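Local coordinates for AB hydrolase-1 domain-containing protein (Parabacteroides distasonis, PDB 4Q34) that probably hydrolyses ester bonds, being a putative esterase of the alpha/beta hydrolase family whose natural substrate is not established, at residues Phe14-Thr19 with Tyr160-Asp165; Asp32-Phe37 with Asp87-Gly92; Leu49-Gly54 with Phe81-Val86; Val55-Lys60 with Arg142-Thr147. One frame throughout, in Å; residues are numbered along the deposited sequence. Where two conformers were deposited one is given.

Contact 1: Phe14-Thr19 with Tyr160-Asp165; sequences FAVGGT and YAALFD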
loop_
_atom_site.group_PDB
_atom_site.type_symbol
_atom_site.label_atom_id
_atom_site.label_comp_id
_atom_site.label_asym_id
_atom_site.label_seq_id
_atom_site.Cartn_x
_atom_site.Cartn_y
_atom_site.Cartn_z
ATOM N N PHE A 14 1.851 -5.142 -8.735
ATOM C CA PHE A 14 2.901 -4.671 -9.661
ATOM C C PHE A 14 2.927 -3.177 -9.682
ATOM O O PHE A 14 1.950 -2.544 -9.314
ATOM C CB PHE A 14 2.680 -5.222 -11.091
ATOM C CG PHE A 14 1.304 -4.947 -11.674
ATOM C CD1 PHE A 14 1.053 -3.789 -12.413
ATOM C CD2 PHE A 14 0.269 -5.856 -11.514
ATOM C CE1 PHE A 14 -0.171 -3.543 -12.998
ATOM C CE2 PHE A 14 -0.967 -5.616 -12.088
ATOM C CZ PHE A 14 -1.207 -4.444 -12.816
ATOM N N ALA A 15 4.053 -2.616 -10.128
ATOM C CA ALA A 15 4.135 -1.214 -10.448
ATOM C C ALA A 15 3.786 -1.058 -11.927
ATOM O O ALA A 15 4.060 -1.953 -12.731
ATOM C CB ALA A 15 5.535 -0.671 -10.219
ATOM N N VAL A 16 3.176 0.072 -12.281
ATOM C CA VAL A 16 2.778 0.298 -13.670
ATOM C C VAL A 16 3.021 1.733 -14.038
ATOM O O VAL A 16 2.803 2.639 -13.226
ATOM C CB VAL A 16 1.300 -0.113 -13.937
ATOM C CG1 VAL A 16 0.301 0.797 -13.212
ATOM C CG2 VAL A 16 0.982 -0.223 -15.431
ATOM N N GLY A 17 3.468 1.953 -15.280
ATOM C CA GLY A 17 3.787 3.291 -15.727
ATOM C C GLY A 17 5.045 3.855 -15.071
ATOM O O GLY A 17 5.927 3.124 -14.604
ATOM N N GLY A 18 5.098 5.174 -15.027
ATOM C CA GLY A 18 6.245 5.878 -14.482
ATOM C C GLY A 18 7.223 6.340 -15.510
ATOM O O GLY A 18 7.006 6.153 -16.697
ATOM N N THR A 19 8.273 6.979 -15.023
ATOM C CA THR A 19 9.356 7.464 -15.875
ATOM C C THR A 19 10.667 7.075 -15.259
ATOM O O THR A 19 10.711 6.380 -14.233
ATOM C CB THR A 19 9.237 8.998 -16.084
ATOM O OG1 THR A 19 10.109 9.410 -17.172
ATOM C CG2 THR A 19 9.602 9.738 -14.808
ATOM N N TYR A 160 -2.490 5.599 -15.015
ATOM C CA TYR A 160 -3.727 4.843 -15.193
ATOM C C TYR A 160 -3.936 4.421 -16.658
ATOM O O TYR A 160 -4.417 3.308 -16.898
ATOM C CB TYR A 160 -4.941 5.592 -14.687
ATOM C CG TYR A 160 -5.098 5.578 -13.204
ATOM C CD1 TYR A 160 -5.709 4.488 -12.556
ATOM C CD2 TYR A 160 -4.733 6.694 -12.406
ATOM C CE1 TYR A 160 -5.899 4.462 -11.188
ATOM C CE2 TYR A 160 -4.927 6.679 -11.016
ATOM C CZ TYR A 160 -5.540 5.566 -10.415
ATOM O OH TYR A 160 -5.738 5.523 -9.040
ATOM N N ALA A 161 -3.512 5.253 -17.616
ATOM C CA ALA A 161 -3.559 4.839 -19.023
ATOM C C ALA A 161 -2.673 3.616 -19.279
ATOM O O ALA A 161 -3.086 2.698 -20.014
ATOM C CB ALA A 161 -3.174 5.963 -19.931
ATOM N N ALA A 162 -1.493 3.594 -18.668
ATOM C CA ALA A 162 -0.555 2.470 -18.797
ATOM C C ALA A 162 -1.194 1.204 -18.212
ATOM O O ALA A 162 -1.070 0.118 -18.780
ATOM C CB ALA A 162 0.769 2.778 -18.112
ATOM N N LEU A 163 -1.965 1.370 -17.149
ATOM C CA LEU A 163 -2.647 0.234 -16.554
ATOM C C LEU A 163 -3.745 -0.315 -17.455
ATOM O O LEU A 163 -3.820 -1.523 -17.660
ATOM C CB LEU A 163 -3.277 0.637 -15.223
ATOM C CG LEU A 163 -4.106 -0.436 -14.514
ATOM C CD1 LEU A 163 -3.307 -1.731 -14.334
ATOM C CD2 LEU A 163 -4.613 0.141 -13.169
ATOM N N PHE A 164 -4.610 0.564 -17.980
ATOM C CA PHE A 164 -5.647 0.136 -18.902
ATOM C C PHE A 164 -5.055 -0.467 -20.166
ATOM O O PHE A 164 -5.566 -1.425 -20.698
ATOM C CB PHE A 164 -6.602 1.271 -19.242
ATOM C CG PHE A 164 -7.655 1.479 -18.194
ATOM C CD1 PHE A 164 -8.736 0.624 -18.108
ATOM C CD2 PHE A 164 -7.537 2.477 -17.267
ATOM C CE1 PHE A 164 -9.697 0.769 -17.124
ATOM C CE2 PHE A 164 -8.517 2.667 -16.307
ATOM C CZ PHE A 164 -9.583 1.792 -16.227
ATOM N N ASP A 165 -3.966 0.094 -20.646
ATOM C CA ASP A 165 -3.318 -0.509 -21.812
ATOM C C ASP A 165 -2.834 -1.921 -21.551
ATOM O O ASP A 165 -2.876 -2.789 -22.450
ATOM C CB ASP A 165 -2.176 0.378 -22.271
ATOM C CG ASP A 165 -2.661 1.628 -23.022
ATOM O OD1 ASP A 165 -3.876 1.754 -23.328
ATOM O OD2 ASP A 165 -1.787 2.477 -23.308
#
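Val16 and Leu163 meet where strand 14-16 passes the flank of helix 160-165, and the two methyl groups of Val16 divide the work. CG2 lies against the helix backbone, with Val16 CG2 3.8 Å from Leu163 N and equally near Ala162 C. That branch also approaches a side chain, Val16 CG2 to Ala162 CB being 4.0 Å. The other branch, CG1, stands between the backbone N and the carbonyl carbon (chi1 68°) and meets the CB of Leu163 at 4.1 Å.

Further out, Leu163 uses CD1 to touch Phe14, the methyl sitting 3.8 Å from Phe14 CZ. It comes to the edge of the ring, close to its plane, and the two side chains cross at about a right angle. At the other end of the contact Gly17 CA lies 3.9 Å from Ala162 CB. A side chain on Gly17 would point at that methyl, and the positive phi of 71° by itself favours glycine.

Around them, the strand is paired with strand 28-41, Phe14 and Val16 being hydrogen-bonded through their backbones to Val36 and Ala34, while Leu163 packs on Val50 and Val86 of the sheet. Lys166 adds a cation-pi contact to Phe14, and Gln139 of the second subunit hydrogen-bonds to Ala15 N.

The short axes approach to 8.9 Å at 116°, with apolar side chains filling the interval. The contact packs helix 153-167 against strand 10-16 of the mixed sheet, as expected of the helices flanking the sheet of an alpha/beta hydrolase fold.

Contact 2: Asp32-Phe37 with Asp87-Gly92; sequences DHAYVF and DQPRRG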
loop_
_atom_site.group_PDB
_atom_site.type_symbol
_atom_site.label_atom_id
_atom_site.label_comp_id
_atom_site.label_asym_id
_atom_site.label_seq_id
_atom_site.Cartn_x
_atom_site.Cartn_y
_atom_site.Cartn_z
ATOM N N ASP A 32 7.507 7.712 -10.160
ATOM C CA ASP A 32 6.244 8.180 -10.736
ATOM C C ASP A 32 5.288 7.089 -11.328
ATOM O O ASP A 32 4.339 7.405 -12.029
ATOM C CB ASP A 32 6.472 9.341 -11.732
ATOM C CG ASP A 32 6.768 10.683 -11.026
ATOM O OD1 ASP A 32 6.676 10.774 -9.762
ATOM O OD2 ASP A 32 7.109 11.647 -11.762
ATOM N N HIS A 33 5.541 5.825 -11.001
ATOM C CA HIS A 33 4.649 4.707 -11.338
ATOM C C HIS A 33 3.487 4.735 -10.372
ATOM O O HIS A 33 3.537 5.377 -9.299
ATOM C CB HIS A 33 5.396 3.381 -11.178
ATOM C CG HIS A 33 6.137 3.301 -9.877
ATOM N ND1 HIS A 33 7.393 3.844 -9.718
ATOM C CD2 HIS A 33 5.763 2.856 -8.646
ATOM C CE1 HIS A 33 7.774 3.700 -8.459
ATOM N NE2 HIS A 33 6.805 3.099 -7.793
ATOM N N ALA A 34 2.439 4.001 -10.707
ATOM C CA ALA A 34 1.394 3.662 -9.740
ATOM C C ALA A 34 1.722 2.287 -9.186
ATOM O O ALA A 34 2.443 1.495 -9.850
ATOM C CB ALA A 34 0.026 3.627 -10.420
ATOM N N TYR A 35 1.139 1.972 -8.021
ATOM C CA TYR A 35 1.181 0.645 -7.457
ATOM C C TYR A 35 -0.215 0.042 -7.568
ATOM O O TYR A 35 -1.194 0.727 -7.334
ATOM C CB TYR A 35 1.621 0.646 -6.003
ATOM C CG TYR A 35 1.321 -0.650 -5.261
ATOM C CD1 TYR A 35 0.133 -0.808 -4.598
ATOM C CD2 TYR A 35 2.237 -1.686 -5.211
ATOM C CE1 TYR A 35 -0.156 -1.972 -3.888
ATOM C CE2 TYR A 35 1.968 -2.865 -4.513
ATOM C CZ TYR A 35 0.763 -2.997 -3.838
ATOM O OH TYR A 35 0.454 -4.146 -3.145
ATOM N N VAL A 36 -0.286 -1.221 -7.958
ATOM C CA VAL A 36 -1.562 -1.894 -8.191
ATOM C C VAL A 36 -1.611 -3.233 -7.455
ATOM O O VAL A 36 -0.678 -4.027 -7.527
ATOM C CB VAL A 36 -1.729 -2.161 -9.711
ATOM C CG1 VAL A 36 -3.069 -2.849 -9.983
ATOM C CG2 VAL A 36 -1.574 -0.867 -10.473
ATOM N N PHE A 37 -2.715 -3.500 -6.760
ATOM C CA PHE A 37 -2.966 -4.840 -6.228
ATOM C C PHE A 37 -4.242 -5.321 -6.895
ATOM O O PHE A 37 -5.218 -4.570 -6.964
ATOM C CB PHE A 37 -3.148 -4.795 -4.709
ATOM C CG PHE A 37 -3.465 -6.131 -4.108
ATOM C CD1 PHE A 37 -2.476 -7.043 -3.801
ATOM C CD2 PHE A 37 -4.786 -6.460 -3.807
ATOM C CE1 PHE A 37 -2.791 -8.294 -3.236
ATOM C CE2 PHE A 37 -5.098 -7.695 -3.235
ATOM C CZ PHE A 37 -4.105 -8.603 -2.942
ATOM N N ASP A 87 -2.740 2.669 -5.944
ATOM C CA ASP A 87 -2.161 3.860 -5.349
ATOM C C ASP A 87 -1.477 4.617 -6.506
ATOM O O ASP A 87 -0.554 4.112 -7.163
ATOM C CB ASP A 87 -1.144 3.525 -4.315
ATOM C CG ASP A 87 -1.709 2.686 -3.183
ATOM O OD1 ASP A 87 -2.859 2.872 -2.723
ATOM O OD2 ASP A 87 -0.931 1.826 -2.687
ATOM N N GLN A 88 -2.005 5.795 -6.798
ATOM C CA GLN A 88 -1.576 6.575 -7.915
ATOM C C GLN A 88 -0.163 7.053 -7.657
ATOM O O GLN A 88 0.308 6.999 -6.532
ATOM C CB GLN A 88 -2.544 7.745 -8.168
ATOM C CG GLN A 88 -2.274 8.966 -7.302
ATOM C CD GLN A 88 -3.318 10.050 -7.335
ATOM O OE1 GLN A 88 -4.322 10.002 -8.065
ATOM N NE2 GLN A 88 -3.071 11.088 -6.509
ATOM N N PRO A 89 0.545 7.474 -8.724
ATOM C CA PRO A 89 1.900 8.062 -8.587
ATOM C C PRO A 89 1.996 9.022 -7.409
ATOM O O PRO A 89 1.115 9.859 -7.201
ATOM C CB PRO A 89 2.080 8.795 -9.909
ATOM C CG PRO A 89 1.297 7.981 -10.868
ATOM C CD PRO A 89 0.029 7.721 -10.070
ATOM N N ARG A 90 3.104 8.897 -6.684
ATOM C CA ARG A 90 3.473 9.768 -5.553
ATOM C C ARG A 90 2.623 9.590 -4.301
ATOM O O ARG A 90 2.657 10.429 -3.433
ATOM C CB ARG A 90 3.465 11.240 -5.979
ATOM C CG ARG A 90 4.280 11.477 -7.227
ATOM C CD ARG A 90 4.097 12.881 -7.808
ATOM N NE ARG A 90 4.956 13.036 -8.980
ATOM C CZ ARG A 90 4.929 14.071 -9.827
ATOM N NH1 ARG A 90 4.070 15.081 -9.644
ATOM N NH2 ARG A 90 5.793 14.111 -10.849
ATOM N N ARG A 91 1.856 8.506 -4.230
ATOM C CA ARG A 91 0.936 8.265 -3.130
ATOM C C ARG A 91 1.137 6.871 -2.517
ATOM O O ARG A 91 1.147 5.829 -3.227
ATOM C CB ARG A 91 -0.492 8.414 -3.612
ATOM C CG ARG A 91 -1.514 8.546 -2.505
ATOM C CD ARG A 91 -1.448 9.882 -1.757
ATOM N NE ARG A 91 -1.720 11.058 -2.583
ATOM C CZ ARG A 91 -2.912 11.445 -3.054
ATOM N NH1 ARG A 91 -4.034 10.723 -2.869
ATOM N NH2 ARG A 91 -2.984 12.557 -3.775
ATOM N N GLY A 92 1.244 6.812 -1.203
ATOM C CA GLY A 92 1.271 5.516 -0.485
ATOM C C GLY A 92 2.405 4.612 -0.950
ATOM O O GLY A 92 3.527 5.048 -0.980
HETATM O O HOH W 1 5.282 7.134 -8.019
#
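Tyr35 and Asp87 form one antiparallel hydrogen-bonded pair, with Tyr35 N to Asp87 O at 2.9 Å and Asp87 N to Tyr35 O at 2.8 Å. Their side chains leave the same face of the sheet and lie side by side, ring and carboxylate planes only 19° apart, with Tyr35 CD1 3.4 Å from Asp87 OD2. Both polar ends are held from elsewhere: Ser59 N bonds to Asp87 OD1, and Glu63 of the second subunit to Tyr35 OH.

Beyond this pair the chain breaks from the sheet into a type II turn from Gln88 to Arg91, with Pro89 and Arg90 at its corners. The turn follows the end of strand 83-87, and strand 28-41 runs antiparallel to strand 83-87, matching the antiparallel second strand of the otherwise largely parallel alpha/beta hydrolase sheet. Pro89 packs over the opposing backbone, its CA making a CA-H...O contact of 3.2 Å with His33 O. A water spans the same gap, 2.8 Å from His33 O, and accepts from Arg90 N at 3.1 Å.

Arg90, extended from CG to NE, grips Asp32 side-on in a salt bridge: NE reaches OD1 at 2.9 Å with a nearly straight N-H (170°), and NH2 reaches OD2 at 2.9 Å. Both nitrogens come from above the carboxylate plane, the two flat groups being 55° apart. An alanine in place of Arg90 would probably leave the Asp32 carboxylate without this counter-charge, though still bonded to Thr98, and Glu99 and Thr150 O without their NH1 partner.

Contact 3: Leu49-Gly54 with Phe81-Val86; sequences LVFAHG and FCVYLV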
loop_
_atom_site.group_PDB
_atom_site.type_symbol
_atom_site.label_atom_id
_atom_site.label_comp_id
_atom_site.label_asym_id
_atom_site.label_seq_id
_atom_site.Cartn_x
_atom_site.Cartn_y
_atom_site.Cartn_z
ATOM N N LEU A 49 -12.725 -4.093 -13.125
ATOM C CA LEU A 49 -12.932 -2.811 -12.474
ATOM C C LEU A 49 -11.608 -2.253 -11.927
ATOM O O LEU A 49 -10.886 -2.936 -11.215
ATOM C CB LEU A 49 -13.946 -2.957 -11.358
ATOM C CG LEU A 49 -15.253 -3.625 -11.700
ATOM C CD1 LEU A 49 -16.124 -3.677 -10.478
ATOM C CD2 LEU A 49 -15.975 -2.912 -12.834
ATOM N N VAL A 50 -11.295 -0.996 -12.270
ATOM C CA VAL A 50 -10.121 -0.289 -11.811
ATOM C C VAL A 50 -10.595 0.874 -10.948
ATOM O O VAL A 50 -11.429 1.660 -11.382
ATOM C CB VAL A 50 -9.294 0.224 -12.995
ATOM C CG1 VAL A 50 -8.118 1.037 -12.488
ATOM C CG2 VAL A 50 -8.874 -0.928 -13.910
ATOM N N PHE A 51 -10.069 0.939 -9.722
ATOM C CA PHE A 51 -10.507 1.922 -8.741
ATOM C C PHE A 51 -9.468 2.990 -8.496
ATOM O O PHE A 51 -8.311 2.665 -8.197
ATOM C CB PHE A 51 -10.856 1.202 -7.428
ATOM C CG PHE A 51 -12.041 0.285 -7.530
ATOM C CD1 PHE A 51 -13.326 0.739 -7.332
ATOM C CD2 PHE A 51 -11.875 -1.039 -7.813
ATOM C CE1 PHE A 51 -14.415 -0.094 -7.417
ATOM C CE2 PHE A 51 -12.963 -1.887 -7.901
ATOM C CZ PHE A 51 -14.237 -1.427 -7.712
ATOM N N ALA A 52 -9.882 4.250 -8.585
ATOM C CA ALA A 52 -8.995 5.406 -8.374
ATOM C C ALA A 52 -9.469 6.339 -7.246
ATOM O O ALA A 52 -10.544 6.953 -7.323
ATOM C CB ALA A 52 -8.907 6.233 -9.648
ATOM N N HIS A 53 -8.633 6.500 -6.255
ATOM C CA HIS A 53 -8.881 7.354 -5.091
ATOM C C HIS A 53 -8.685 8.842 -5.414
ATOM O O HIS A 53 -8.200 9.216 -6.507
ATOM C CB HIS A 53 -7.904 6.940 -3.992
ATOM C CG HIS A 53 -6.474 7.122 -4.381
ATOM N ND1 HIS A 53 -5.867 8.352 -4.363
ATOM C CD2 HIS A 53 -5.558 6.263 -4.892
ATOM C CE1 HIS A 53 -4.624 8.236 -4.785
ATOM N NE2 HIS A 53 -4.413 6.980 -5.115
ATOM N N GLY A 54 -9.009 9.689 -4.446
ATOM C CA GLY A 54 -8.820 11.114 -4.538
ATOM C C GLY A 54 -7.686 11.641 -3.672
ATOM O O GLY A 54 -6.761 10.908 -3.299
ATOM N N PHE A 81 -16.223 -9.811 -10.373
ATOM C CA PHE A 81 -15.392 -8.898 -11.138
ATOM C C PHE A 81 -13.922 -9.048 -10.711
ATOM O O PHE A 81 -13.616 -9.147 -9.508
ATOM C CB PHE A 81 -15.784 -7.439 -10.929
ATOM C CG PHE A 81 -17.131 -7.058 -11.477
ATOM C CD1 PHE A 81 -18.271 -7.251 -10.703
ATOM C CD2 PHE A 81 -17.264 -6.480 -12.739
ATOM C CE1 PHE A 81 -19.510 -6.878 -11.178
ATOM C CE2 PHE A 81 -18.504 -6.075 -13.204
ATOM C CZ PHE A 81 -19.629 -6.279 -12.407
ATOM N N CYS A 82 -13.019 -8.985 -11.700
ATOM C CA CYS A 82 -11.612 -8.684 -11.427
ATOM C C CYS A 82 -11.536 -7.285 -10.891
ATOM O O CYS A 82 -12.134 -6.373 -11.479
ATOM C CB CYS A 82 -10.716 -8.788 -12.664
ATOM S SG CYS A 82 -10.746 -10.412 -13.411
ATOM N N VAL A 83 -10.813 -7.114 -9.795
ATOM C CA VAL A 83 -10.718 -5.830 -9.163
ATOM C C VAL A 83 -9.235 -5.419 -9.076
ATOM O O VAL A 83 -8.422 -6.174 -8.541
ATOM C CB VAL A 83 -11.338 -5.837 -7.753
ATOM C CG1 VAL A 83 -11.009 -4.580 -7.013
ATOM C CG2 VAL A 83 -12.851 -6.072 -7.804
ATOM N N TYR A 84 -8.942 -4.192 -9.535
ATOM C CA TYR A 84 -7.634 -3.587 -9.497
ATOM C C TYR A 84 -7.698 -2.374 -8.600
ATOM O O TYR A 84 -8.389 -1.410 -8.896
ATOM C CB TYR A 84 -7.178 -3.178 -10.912
ATOM C CG TYR A 84 -6.868 -4.333 -11.783
ATOM C CD1 TYR A 84 -7.876 -5.114 -12.301
ATOM C CD2 TYR A 84 -5.534 -4.678 -12.065
ATOM C CE1 TYR A 84 -7.576 -6.234 -13.090
ATOM C CE2 TYR A 84 -5.234 -5.775 -12.858
ATOM C CZ TYR A 84 -6.247 -6.549 -13.346
ATOM O OH TYR A 84 -5.912 -7.629 -14.124
ATOM N N LEU A 85 -7.017 -2.435 -7.468
ATOM C CA LEU A 85 -6.941 -1.298 -6.536
ATOM C C LEU A 85 -5.610 -0.587 -6.775
ATOM O O LEU A 85 -4.565 -1.244 -6.835
ATOM C CB LEU A 85 -7.011 -1.780 -5.071
ATOM C CG LEU A 85 -8.358 -2.208 -4.431
ATOM C CD1 LEU A 85 -8.380 -1.909 -2.946
ATOM C CD2 LEU A 85 -9.578 -1.561 -5.077
ATOM N N VAL A 86 -5.619 0.751 -6.825
ATOM C CA VAL A 86 -4.434 1.474 -7.231
ATOM C C VAL A 86 -4.054 2.512 -6.172
ATOM O O VAL A 86 -4.948 3.157 -5.585
ATOM C CB VAL A 86 -4.681 2.168 -8.612
ATOM C CG1 VAL A 86 -3.425 2.907 -9.065
ATOM C CG2 VAL A 86 -5.169 1.147 -9.673
HETATM O O HOH W 2 -7.578 3.536 -5.704
#
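The Phe81 ring carries Leu49 CD1 over one face, 4.0 Å from the centroid and 27° off the normal. The leucine CG stands anti to the carbonyl carbon (chi1 -51°) and lies 3.6 Å from Phe81 CD2. An alanine in place of Leu49 would probably strip this cover from the Phe81 face and open a gap toward Phe76. Phe51 has Tyr84 O at its ring edge and meets Val83 obliquely, CE2 to CG1 at 3.4 Å. Leu49 O lies at the edge of the Tyr84 ring, and Val86 O at that of His53, 3.2 Å from CD2.

The strands are the parallel pair of a beta-alpha-beta unit whose helix, 72-78, packs on the face bearing Leu49, Phe51, Val83 and Leu85; helix 153-167 touches Val50 on the other. Three bonds join them: Leu49 N to Cys82 O (2.9 Å), Tyr84 N to Leu49 O and Phe51 N to Tyr84 O.

Past these the strands part, Phe51 O to Val86 N being 3.6 Å, and a water bridges Phe51 O and Val86 O, giving a proton to each at 2.7 Å. In His53-Gly54, matching the HG pair after this strand in many relatives, the His53 ring is held by ND1 donating to Gly54 O and by NE2 hydrogen-bonded to Gln88 N.

Contact 4: Val55-Lys60 with Arg142-Thr147; sequences VGQFSK and RQMTPT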
loop_
_atom_site.group_PDB
_atom_site.type_symbol
_atom_site.label_atom_id
_atom_site.label_comp_id
_atom_site.label_asym_id
_atom_site.label_seq_id
_atom_site.Cartn_x
_atom_site.Cartn_y
_atom_site.Cartn_z
ATOM N N VAL A 55 -7.742 12.930 -3.356
ATOM C CA VAL A 55 -6.600 13.580 -2.739
ATOM C C VAL A 55 -6.456 13.127 -1.280
ATOM O O VAL A 55 -7.471 12.870 -0.587
ATOM C CB VAL A 55 -6.714 15.105 -2.789
ATOM C CG1 VAL A 55 -7.798 15.599 -1.835
ATOM C CG2 VAL A 55 -5.389 15.774 -2.458
ATOM N N GLY A 56 -5.229 13.007 -0.821
ATOM C CA GLY A 56 -4.924 12.631 0.568
ATOM C C GLY A 56 -5.229 11.187 0.948
ATOM O O GLY A 56 -5.043 10.831 2.099
ATOM N N GLN A 57 -5.685 10.358 -0.006
ATOM C CA GLN A 57 -6.189 9.012 0.255
ATOM C C GLN A 57 -5.373 8.035 -0.584
ATOM O O GLN A 57 -4.548 8.444 -1.433
ATOM C CB GLN A 57 -7.653 8.924 -0.159
ATOM C CG GLN A 57 -8.588 9.854 0.640
ATOM C CD GLN A 57 -8.933 9.338 2.032
ATOM O OE1 GLN A 57 -9.207 8.147 2.230
ATOM N NE2 GLN A 57 -9.022 10.254 2.988
ATOM N N PHE A 58 -5.682 6.764 -0.413
ATOM C CA PHE A 58 -5.032 5.727 -1.229
ATOM C C PHE A 58 -6.044 4.630 -1.502
ATOM O O PHE A 58 -7.268 4.862 -1.456
ATOM C CB PHE A 58 -3.675 5.288 -0.608
ATOM C CG PHE A 58 -3.766 4.600 0.731
ATOM C CD1 PHE A 58 -3.907 5.325 1.923
ATOM C CD2 PHE A 58 -3.721 3.185 0.834
ATOM C CE1 PHE A 58 -3.947 4.687 3.170
ATOM C CE2 PHE A 58 -3.780 2.573 2.084
ATOM C CZ PHE A 58 -3.960 3.303 3.246
ATOM N N SER A 59 -5.551 3.454 -1.865
ATOM C CA SER A 59 -6.431 2.347 -2.179
ATOM C C SER A 59 -7.423 2.028 -1.066
ATOM O O SER A 59 -8.472 1.456 -1.355
ATOM C CB SER A 59 -5.585 1.107 -2.478
ATOM O OG SER A 59 -4.815 0.720 -1.365
ATOM N N LYS A 60 -7.073 2.322 0.195
ATOM C CA LYS A 60 -7.948 2.095 1.348
ATOM C C LYS A 60 -9.356 2.695 1.213
ATOM O O LYS A 60 -10.307 2.160 1.787
ATOM C CB LYS A 60 -7.225 2.609 2.605
ATOM C CG LYS A 60 -7.865 2.426 3.957
ATOM C CD LYS A 60 -8.413 1.074 4.243
ATOM C CE LYS A 60 -8.276 0.688 5.708
ATOM N NZ LYS A 60 -9.548 0.321 6.304
ATOM N N ARG A 142 -6.480 7.838 9.793
ATOM C CA ARG A 142 -5.269 7.087 9.464
ATOM C C ARG A 142 -5.306 6.458 8.086
ATOM O O ARG A 142 -4.272 5.922 7.657
ATOM C CB ARG A 142 -5.011 6.008 10.513
ATOM C CG ARG A 142 -4.727 6.628 11.878
ATOM C CD ARG A 142 -4.361 5.565 12.921
ATOM N NE ARG A 142 -4.214 6.082 14.266
ATOM C CZ ARG A 142 -3.191 6.769 14.712
ATOM N NH1 ARG A 142 -2.133 7.008 13.943
ATOM N NH2 ARG A 142 -3.184 7.185 15.967
ATOM N N GLN A 143 -6.427 6.532 7.370
ATOM C CA GLN A 143 -6.425 6.141 5.950
ATOM C C GLN A 143 -5.958 7.276 4.995
ATOM O O GLN A 143 -5.938 7.115 3.764
ATOM C CB GLN A 143 -7.778 5.565 5.526
ATOM C CG GLN A 143 -8.890 6.552 5.324
ATOM C CD GLN A 143 -10.175 5.864 4.853
ATOM O OE1 GLN A 143 -10.614 4.881 5.452
ATOM N NE2 GLN A 143 -10.770 6.386 3.787
HETATM N N MSE A 144 -5.548 8.413 5.574
HETATM C CA MSE A 144 -4.935 9.476 4.798
HETATM C C MSE A 144 -3.457 9.191 4.683
HETATM O O MSE A 144 -2.847 8.587 5.583
HETATM C CB MSE A 144 -5.179 10.814 5.497
HETATM C CG MSE A 144 -6.648 11.121 5.675
HETATM SE SE MSE A 144 -6.789 12.757 6.711
HETATM C CE MSE A 144 -8.722 12.981 6.352
ATOM N N THR A 145 -2.870 9.596 3.566
ATOM C CA THR A 145 -1.423 9.456 3.330
ATOM C C THR A 145 -1.010 10.620 2.414
ATOM O O THR A 145 -1.799 11.047 1.589
ATOM C CB THR A 145 -1.094 8.043 2.767
ATOM O OG1 THR A 145 0.256 7.713 3.035
ATOM C CG2 THR A 145 -1.353 7.907 1.314
ATOM N N PRO A 146 0.242 11.129 2.534
ATOM C CA PRO A 146 0.642 12.317 1.812
ATOM C C PRO A 146 1.095 12.066 0.374
ATOM O O PRO A 146 1.402 10.936 -0.003
ATOM C CB PRO A 146 1.772 12.885 2.675
ATOM C CG PRO A 146 2.383 11.638 3.285
ATOM C CD PRO A 146 1.229 10.749 3.568
ATOM N N THR A 147 1.065 13.118 -0.431
ATOM C CA THR A 147 1.613 13.119 -1.777
ATOM C C THR A 147 3.085 13.437 -1.711
ATOM O O THR A 147 3.494 14.494 -1.207
ATOM C CB THR A 147 0.856 14.138 -2.641
ATOM O OG1 THR A 147 -0.528 13.733 -2.713
ATOM C CG2 THR A 147 1.448 14.279 -4.024
HETATM O O HOH W 3 -7.446 6.042 1.745
HETATM O O HOH W 4 -10.194 3.304 7.385
#
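The loop 55-60, which follows strand 49-52, occupies the place where many alpha/beta hydrolases carry their oxyanion-hole loop, and Gly56 and Gln57 tie it to the segment 142-147. Gly56 O accepts Thr145 N at 2.9 Å, the donor standing 44° out of the carbonyl plane. The same oxygen receives a CA-H...O contact from the selenomethionine Met144, whose CA lies at 3.0 Å.

Gln57 starts away from the partner segment, but its chain bends at chi2 (-78°), which turns CD back, and Gln57 OE1 accepts Gln143 NE2 at 2.8 Å. The two amide planes are 60° apart. A water lies within hydrogen-bonding distance of Gln57 OE1 and Gln143 O, 2.7 Å from the latter, and accepts from Phe58 N.

Carbon contacts lie beside these bonds. Thr145 CG2 lies 3.7 Å from Phe58 CD1, the side chains crossing at about a right angle, and Lys60 CG meets Gln143 CB at 3.5 Å, while Lys60 NZ bonds to Thr64 O. Around them, Trp112 of helix 109-115 touches Val55 and Met144, Asp87 of strand 83-87 packs on Phe58, and Tyr35 of the second subunit meets that ring edge-to-face.

Overall arrangement
Contacts 1, 2 and 3 share the mixed central sheet, joined through neighbouring strands 10-16, 28-41, 83-87 and 49-52. Their centres lie 9 Å (1 and 2), 12 Å (2 and 3) and 13 Å (1 and 3) apart. Contact 1 adds helix 153-167, whose Tyr160, Leu163 and Phe164 reach the strands of contact 3. Contact 4 lies in the loops beyond the strand ends, 11 Å from contact 2 and 19 Å from contact 1. Along the chain, contact 1 spans all the others, contact 3 falls within contact 2, and contact 4 alternates with both. Arg91 bonds Gly54 O and Gln57 O, so the loops at the ends of strands 83-87 and 49-52 are tied together; contacts 1, 2 and 4 also touch the second subunit.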